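Long-range contact in uncharacterized protein (Parabacteroides distasonis, PDB 4Q34), which is probably an esterase of the alpha/beta hydrolase family, though its substrate has not been established: residues A[111-125]-A[248-262]. Numbering follows the deposited sequence.
Sequences VWFNRFRVGIWPDYF and DNLPETDERPELYEW
R115 spends NH1 and NH2 on acceptors of helix 257-277: both meet OE1 of E261, at 2.9 and 3.0 Å, an end-on salt bridge with the oxygen close to the guanidinium plane. NH1 also donates to the backbone O of E258 (3.0 Å), while CZ2 of W262 covers one guanidinium face. With CG anti to the backbone N (chi1 174°) and a bend at chi2, the chain reaches these acceptors. A leucine here would probably leave E261 OE1 without its charged mate, E258 O without the NH1 donor, and W262 CZ2 without its flat neighbour. The carbonyl O of R115 is satisfied by W262 NE1 at 2.8 Å, in the carbonyl plane though bent at the hydrogen (139°).

R117, in the Schellman motif closing helix 109-115, grips D248 O side-on through NE (2.9 Å) and NH2; its NH1 lies over the W262 ring and salt-bridges E199. A water bridges R117 O and N249 OD1 (2.7 Å to each). Beside these polar links, L259 CD2 meets F125 CZ at 3.6 Å, and N249 CB sits over the F125 face in a CH-pi contact. The arrangement joins helix 109-115 and hairpin 119-124 to the beta-alpha-beta crossover 242-246, 257-277, 283-287 of the alpha/beta hydrolase sheet.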
# COMPACT_ATOMS: atom_id res chain seq x y z
N VAL A 111 20.91 -7.58 -11.07
CA VAL A 111 20.75 -6.73 -12.26
C VAL A 111 20.12 -5.38 -11.90
O VAL A 111 20.65 -4.33 -12.27
CB VAL A 111 19.94 -7.43 -13.37
CG1 VAL A 111 19.80 -6.52 -14.57
CG2 VAL A 111 20.59 -8.76 -13.76
N TRP A 112 19.04 -5.38 -11.12
CA TRP A 112 18.51 -4.13 -10.63
C TRP A 112 19.50 -3.25 -9.87
O TRP A 112 19.48 -2.04 -10.01
CB TRP A 112 17.25 -4.32 -9.76
CG TRP A 112 16.04 -4.80 -10.51
CD1 TRP A 112 15.48 -6.05 -10.44
CD2 TRP A 112 15.21 -4.04 -11.39
NE1 TRP A 112 14.36 -6.13 -11.26
CE2 TRP A 112 14.18 -4.90 -11.85
CE3 TRP A 112 15.25 -2.72 -11.84
CZ2 TRP A 112 13.17 -4.47 -12.72
CZ3 TRP A 112 14.24 -2.28 -12.72
CH2 TRP A 112 13.23 -3.16 -13.16
N PHE A 113 20.36 -3.85 -9.07
CA PHE A 113 21.42 -3.10 -8.35
C PHE A 113 22.23 -2.28 -9.34
O PHE A 113 22.47 -1.10 -9.15
CB PHE A 113 22.27 -4.12 -7.61
CG PHE A 113 23.41 -3.57 -6.81
CD1 PHE A 113 24.64 -3.33 -7.39
CD2 PHE A 113 23.28 -3.39 -5.43
CE1 PHE A 113 25.72 -2.88 -6.62
CE2 PHE A 113 24.35 -2.95 -4.66
CZ PHE A 113 25.56 -2.70 -5.26
N ASN A 114 22.65 -2.92 -10.42
CA ASN A 114 23.37 -2.22 -11.49
C ASN A 114 22.53 -1.19 -12.23
O ASN A 114 22.96 -0.08 -12.44
CB ASN A 114 23.89 -3.23 -12.51
CG ASN A 114 25.01 -4.07 -11.98
OD1 ASN A 114 25.17 -4.25 -10.79
ND2 ASN A 114 25.81 -4.60 -12.89
N ARG A 115 21.31 -1.58 -12.61
CA ARG A 115 20.39 -0.73 -13.34
C ARG A 115 20.09 0.57 -12.59
O ARG A 115 19.89 1.62 -13.20
CB ARG A 115 19.07 -1.49 -13.55
CG ARG A 115 17.95 -0.69 -14.16
CD ARG A 115 18.36 -0.14 -15.52
NE ARG A 115 17.22 0.38 -16.28
CZ ARG A 115 17.31 0.78 -17.55
NH1 ARG A 115 18.48 0.73 -18.18
NH2 ARG A 115 16.23 1.19 -18.19
N PHE A 116 20.06 0.47 -11.27
CA PHE A 116 19.80 1.62 -10.38
C PHE A 116 21.05 2.43 -10.03
O PHE A 116 20.97 3.44 -9.33
CB PHE A 116 19.08 1.16 -9.11
CG PHE A 116 17.67 0.65 -9.36
CD1 PHE A 116 16.96 1.00 -10.51
CD2 PHE A 116 17.05 -0.18 -8.43
CE1 PHE A 116 15.66 0.58 -10.72
CE2 PHE A 116 15.75 -0.61 -8.64
CZ PHE A 116 15.05 -0.22 -9.76
N ARG A 117 22.19 1.94 -10.52
CA ARG A 117 23.48 2.58 -10.39
C ARG A 117 23.88 2.73 -8.92
O ARG A 117 24.47 3.72 -8.50
CB ARG A 117 23.49 3.90 -11.14
CG ARG A 117 23.13 3.76 -12.62
CD ARG A 117 23.61 4.93 -13.52
NE ARG A 117 23.42 6.21 -12.84
CZ ARG A 117 22.26 6.83 -12.70
NH1 ARG A 117 21.16 6.33 -13.24
NH2 ARG A 117 22.19 7.92 -11.97
N VAL A 118 23.63 1.69 -8.14
CA VAL A 118 24.20 1.61 -6.79
C VAL A 118 25.66 1.20 -6.93
O VAL A 118 26.50 1.59 -6.15
CB VAL A 118 23.44 0.60 -5.90
CG1 VAL A 118 24.02 0.54 -4.50
CG2 VAL A 118 21.97 0.98 -5.83
N GLY A 119 25.95 0.44 -7.97
CA GLY A 119 27.30 -0.08 -8.19
C GLY A 119 27.29 -1.11 -9.30
O GLY A 119 26.30 -1.31 -9.98
N ILE A 120 28.41 -1.78 -9.48
CA ILE A 120 28.45 -2.96 -10.34
C ILE A 120 28.56 -4.14 -9.39
O ILE A 120 29.63 -4.39 -8.79
CB ILE A 120 29.65 -2.95 -11.32
CG1 ILE A 120 29.67 -1.66 -12.15
CG2 ILE A 120 29.59 -4.18 -12.22
CD1 ILE A 120 28.41 -1.41 -12.93
N TRP A 121 27.46 -4.85 -9.27
CA TRP A 121 27.33 -5.91 -8.30
C TRP A 121 28.54 -6.85 -8.43
O TRP A 121 28.91 -7.22 -9.55
CB TRP A 121 26.02 -6.67 -8.52
CG TRP A 121 25.92 -7.83 -7.58
CD1 TRP A 121 26.37 -9.09 -7.77
CD2 TRP A 121 25.37 -7.78 -6.29
NE1 TRP A 121 26.12 -9.85 -6.66
CE2 TRP A 121 25.52 -9.06 -5.73
CE3 TRP A 121 24.76 -6.78 -5.54
CZ2 TRP A 121 25.06 -9.37 -4.46
CZ3 TRP A 121 24.32 -7.08 -4.28
CH2 TRP A 121 24.47 -8.36 -3.74
N PRO A 122 29.16 -7.23 -7.30
CA PRO A 122 28.80 -7.00 -5.91
C PRO A 122 29.30 -5.70 -5.27
O PRO A 122 29.01 -5.46 -4.09
CB PRO A 122 29.42 -8.21 -5.20
CG PRO A 122 30.66 -8.50 -6.00
CD PRO A 122 30.41 -8.01 -7.41
N ASP A 123 29.96 -4.84 -6.02
CA ASP A 123 30.59 -3.67 -5.43
C ASP A 123 29.72 -2.43 -5.53
O ASP A 123 28.98 -2.26 -6.48
CB ASP A 123 31.91 -3.41 -6.11
CG ASP A 123 32.84 -4.60 -6.03
OD1 ASP A 123 33.15 -5.00 -4.90
OD2 ASP A 123 33.19 -5.15 -7.09
N TYR A 124 29.80 -1.58 -4.53
CA TYR A 124 29.14 -0.29 -4.52
C TYR A 124 30.04 0.69 -5.28
O TYR A 124 31.27 0.54 -5.21
CB TYR A 124 28.87 0.15 -3.06
CG TYR A 124 27.83 -0.70 -2.35
CD1 TYR A 124 28.15 -1.99 -1.87
CD2 TYR A 124 26.56 -0.23 -2.13
CE1 TYR A 124 27.21 -2.77 -1.23
CE2 TYR A 124 25.61 -1.01 -1.49
CZ TYR A 124 25.92 -2.28 -1.03
OH TYR A 124 24.98 -3.08 -0.39
N PHE A 125 29.49 1.69 -5.97
CA PHE A 125 30.33 2.75 -6.56
C PHE A 125 31.01 3.56 -5.45
O PHE A 125 30.42 3.89 -4.42
CB PHE A 125 29.51 3.74 -7.44
CG PHE A 125 29.12 3.19 -8.77
CD1 PHE A 125 30.07 2.75 -9.68
CD2 PHE A 125 27.78 3.15 -9.15
CE1 PHE A 125 29.69 2.25 -10.92
CE2 PHE A 125 27.39 2.64 -10.38
CZ PHE A 125 28.36 2.18 -11.27
N ASP A 248 24.32 10.49 -10.70
CA ASP A 248 25.76 10.36 -10.98
C ASP A 248 26.09 8.96 -11.46
O ASP A 248 25.20 8.12 -11.62
CB ASP A 248 26.49 10.67 -9.67
CG ASP A 248 27.88 11.23 -9.87
OD1 ASP A 248 28.41 11.16 -11.00
OD2 ASP A 248 28.43 11.73 -8.86
N ASN A 249 27.38 8.68 -11.69
CA ASN A 249 27.82 7.38 -12.22
C ASN A 249 27.12 7.00 -13.53
O ASN A 249 26.93 5.84 -13.83
CB ASN A 249 27.71 6.29 -11.16
CG ASN A 249 28.54 6.62 -9.93
OD1 ASN A 249 28.00 6.91 -8.84
ND2 ASN A 249 29.83 6.68 -10.12
N LEU A 250 26.88 8.01 -14.36
CA LEU A 250 26.46 7.77 -15.72
C LEU A 250 27.70 7.36 -16.50
O LEU A 250 28.60 8.14 -16.60
CB LEU A 250 25.86 9.06 -16.29
CG LEU A 250 24.60 9.56 -15.56
CD1 LEU A 250 24.15 10.88 -16.20
CD2 LEU A 250 23.46 8.57 -15.59
N PRO A 251 27.72 6.15 -17.06
CA PRO A 251 28.98 5.73 -17.68
C PRO A 251 29.25 6.44 -19.04
O PRO A 251 28.32 6.85 -19.73
CB PRO A 251 28.78 4.22 -17.87
CG PRO A 251 27.29 4.04 -17.93
CD PRO A 251 26.74 5.07 -17.01
N GLU A 252 30.51 6.55 -19.44
CA GLU A 252 30.88 7.25 -20.68
C GLU A 252 30.81 6.34 -21.90
O GLU A 252 30.68 6.81 -23.03
CB GLU A 252 32.30 7.81 -20.56
CG GLU A 252 32.41 8.92 -19.54
CD GLU A 252 33.85 9.35 -19.34
OE1 GLU A 252 34.40 9.98 -20.28
OE2 GLU A 252 34.42 9.03 -18.27
N THR A 253 30.91 5.03 -21.66
CA THR A 253 30.82 4.06 -22.75
C THR A 253 29.69 3.12 -22.50
O THR A 253 29.20 3.00 -21.38
CB THR A 253 32.12 3.23 -22.91
OG1 THR A 253 32.14 2.14 -21.95
CG2 THR A 253 33.32 4.11 -22.73
N ASP A 254 29.33 2.42 -23.55
CA ASP A 254 28.16 1.56 -23.58
C ASP A 254 28.44 0.09 -23.28
O ASP A 254 27.66 -0.77 -23.69
CB ASP A 254 27.44 1.74 -24.93
CG ASP A 254 28.17 1.08 -26.09
OD1 ASP A 254 29.37 0.75 -25.97
OD2 ASP A 254 27.52 0.92 -27.15
N GLU A 255 29.54 -0.19 -22.57
CA GLU A 255 29.87 -1.58 -22.18
C GLU A 255 28.73 -2.26 -21.40
O GLU A 255 28.53 -3.45 -21.57
CB GLU A 255 31.19 -1.65 -21.39
CG GLU A 255 31.29 -0.68 -20.22
N ARG A 256 27.99 -1.50 -20.57
CA ARG A 256 26.87 -2.02 -19.81
C ARG A 256 25.60 -1.18 -20.07
O ARG A 256 25.40 -0.15 -19.41
CB ARG A 256 27.20 -2.00 -18.32
CG ARG A 256 28.35 -2.92 -17.93
CD ARG A 256 28.78 -2.63 -16.51
NE ARG A 256 29.82 -3.53 -16.02
CZ ARG A 256 29.62 -4.80 -15.63
NH1 ARG A 256 28.42 -5.36 -15.69
NH2 ARG A 256 30.65 -5.52 -15.20
N PRO A 257 24.76 -1.61 -21.02
CA PRO A 257 23.52 -0.93 -21.39
C PRO A 257 22.58 -0.68 -20.22
O PRO A 257 21.87 0.32 -20.22
CB PRO A 257 22.86 -1.88 -22.40
CG PRO A 257 24.00 -2.65 -22.99
CD PRO A 257 25.10 -2.70 -21.96
N GLU A 258 22.57 -1.57 -19.23
CA GLU A 258 21.75 -1.33 -18.04
C GLU A 258 22.08 0.04 -17.40
O GLU A 258 21.17 0.69 -16.86
CB GLU A 258 21.90 -2.42 -16.99
CG GLU A 258 21.40 -3.80 -17.40
CD GLU A 258 19.88 -4.00 -17.31
OE1 GLU A 258 19.12 -3.12 -16.88
OE2 GLU A 258 19.43 -5.10 -17.69
N LEU A 259 23.34 0.46 -17.45
CA LEU A 259 23.71 1.77 -16.94
C LEU A 259 23.77 2.85 -18.04
O LEU A 259 23.40 4.02 -17.79
CB LEU A 259 25.03 1.71 -16.19
CG LEU A 259 25.06 0.92 -14.86
CD1 LEU A 259 25.46 -0.53 -15.04
CD2 LEU A 259 26.04 1.59 -13.91
N TYR A 260 24.21 2.47 -19.23
CA TYR A 260 24.45 3.46 -20.29
C TYR A 260 23.16 4.06 -20.81
O TYR A 260 23.14 5.20 -21.22
CB TYR A 260 25.32 2.90 -21.42
CG TYR A 260 25.78 3.96 -22.39
CD1 TYR A 260 26.76 4.88 -22.03
CD2 TYR A 260 25.20 4.09 -23.63
CE1 TYR A 260 27.16 5.88 -22.89
CE2 TYR A 260 25.60 5.09 -24.51
CZ TYR A 260 26.59 5.99 -24.12
OH TYR A 260 26.99 6.99 -24.97
N GLU A 261 22.07 3.32 -20.72
CA GLU A 261 20.78 3.88 -21.10
C GLU A 261 20.51 5.18 -20.38
O GLU A 261 19.89 6.05 -20.96
CB GLU A 261 19.66 2.90 -20.84
CG GLU A 261 19.68 1.76 -21.84
CD GLU A 261 18.42 0.90 -21.83
OE1 GLU A 261 17.56 1.07 -20.93
OE2 GLU A 261 18.31 0.06 -22.75
N TRP A 262 20.97 5.31 -19.13
CA TRP A 262 20.76 6.54 -18.37
C TRP A 262 21.60 7.69 -18.94
O TRP A 262 21.16 8.81 -19.02
CB TRP A 262 21.00 6.36 -16.86
CG TRP A 262 20.15 5.30 -16.29
CD1 TRP A 262 20.55 4.09 -15.77
CD2 TRP A 262 18.71 5.33 -16.17
NE1 TRP A 262 19.46 3.37 -15.34
CE2 TRP A 262 18.32 4.12 -15.57
CE3 TRP A 262 17.73 6.27 -16.52
CZ2 TRP A 262 16.98 3.79 -15.35
CZ3 TRP A 262 16.37 5.96 -16.25
CH2 TRP A 262 16.02 4.74 -15.67
O HOH W 1 25.36 6.28 -8.66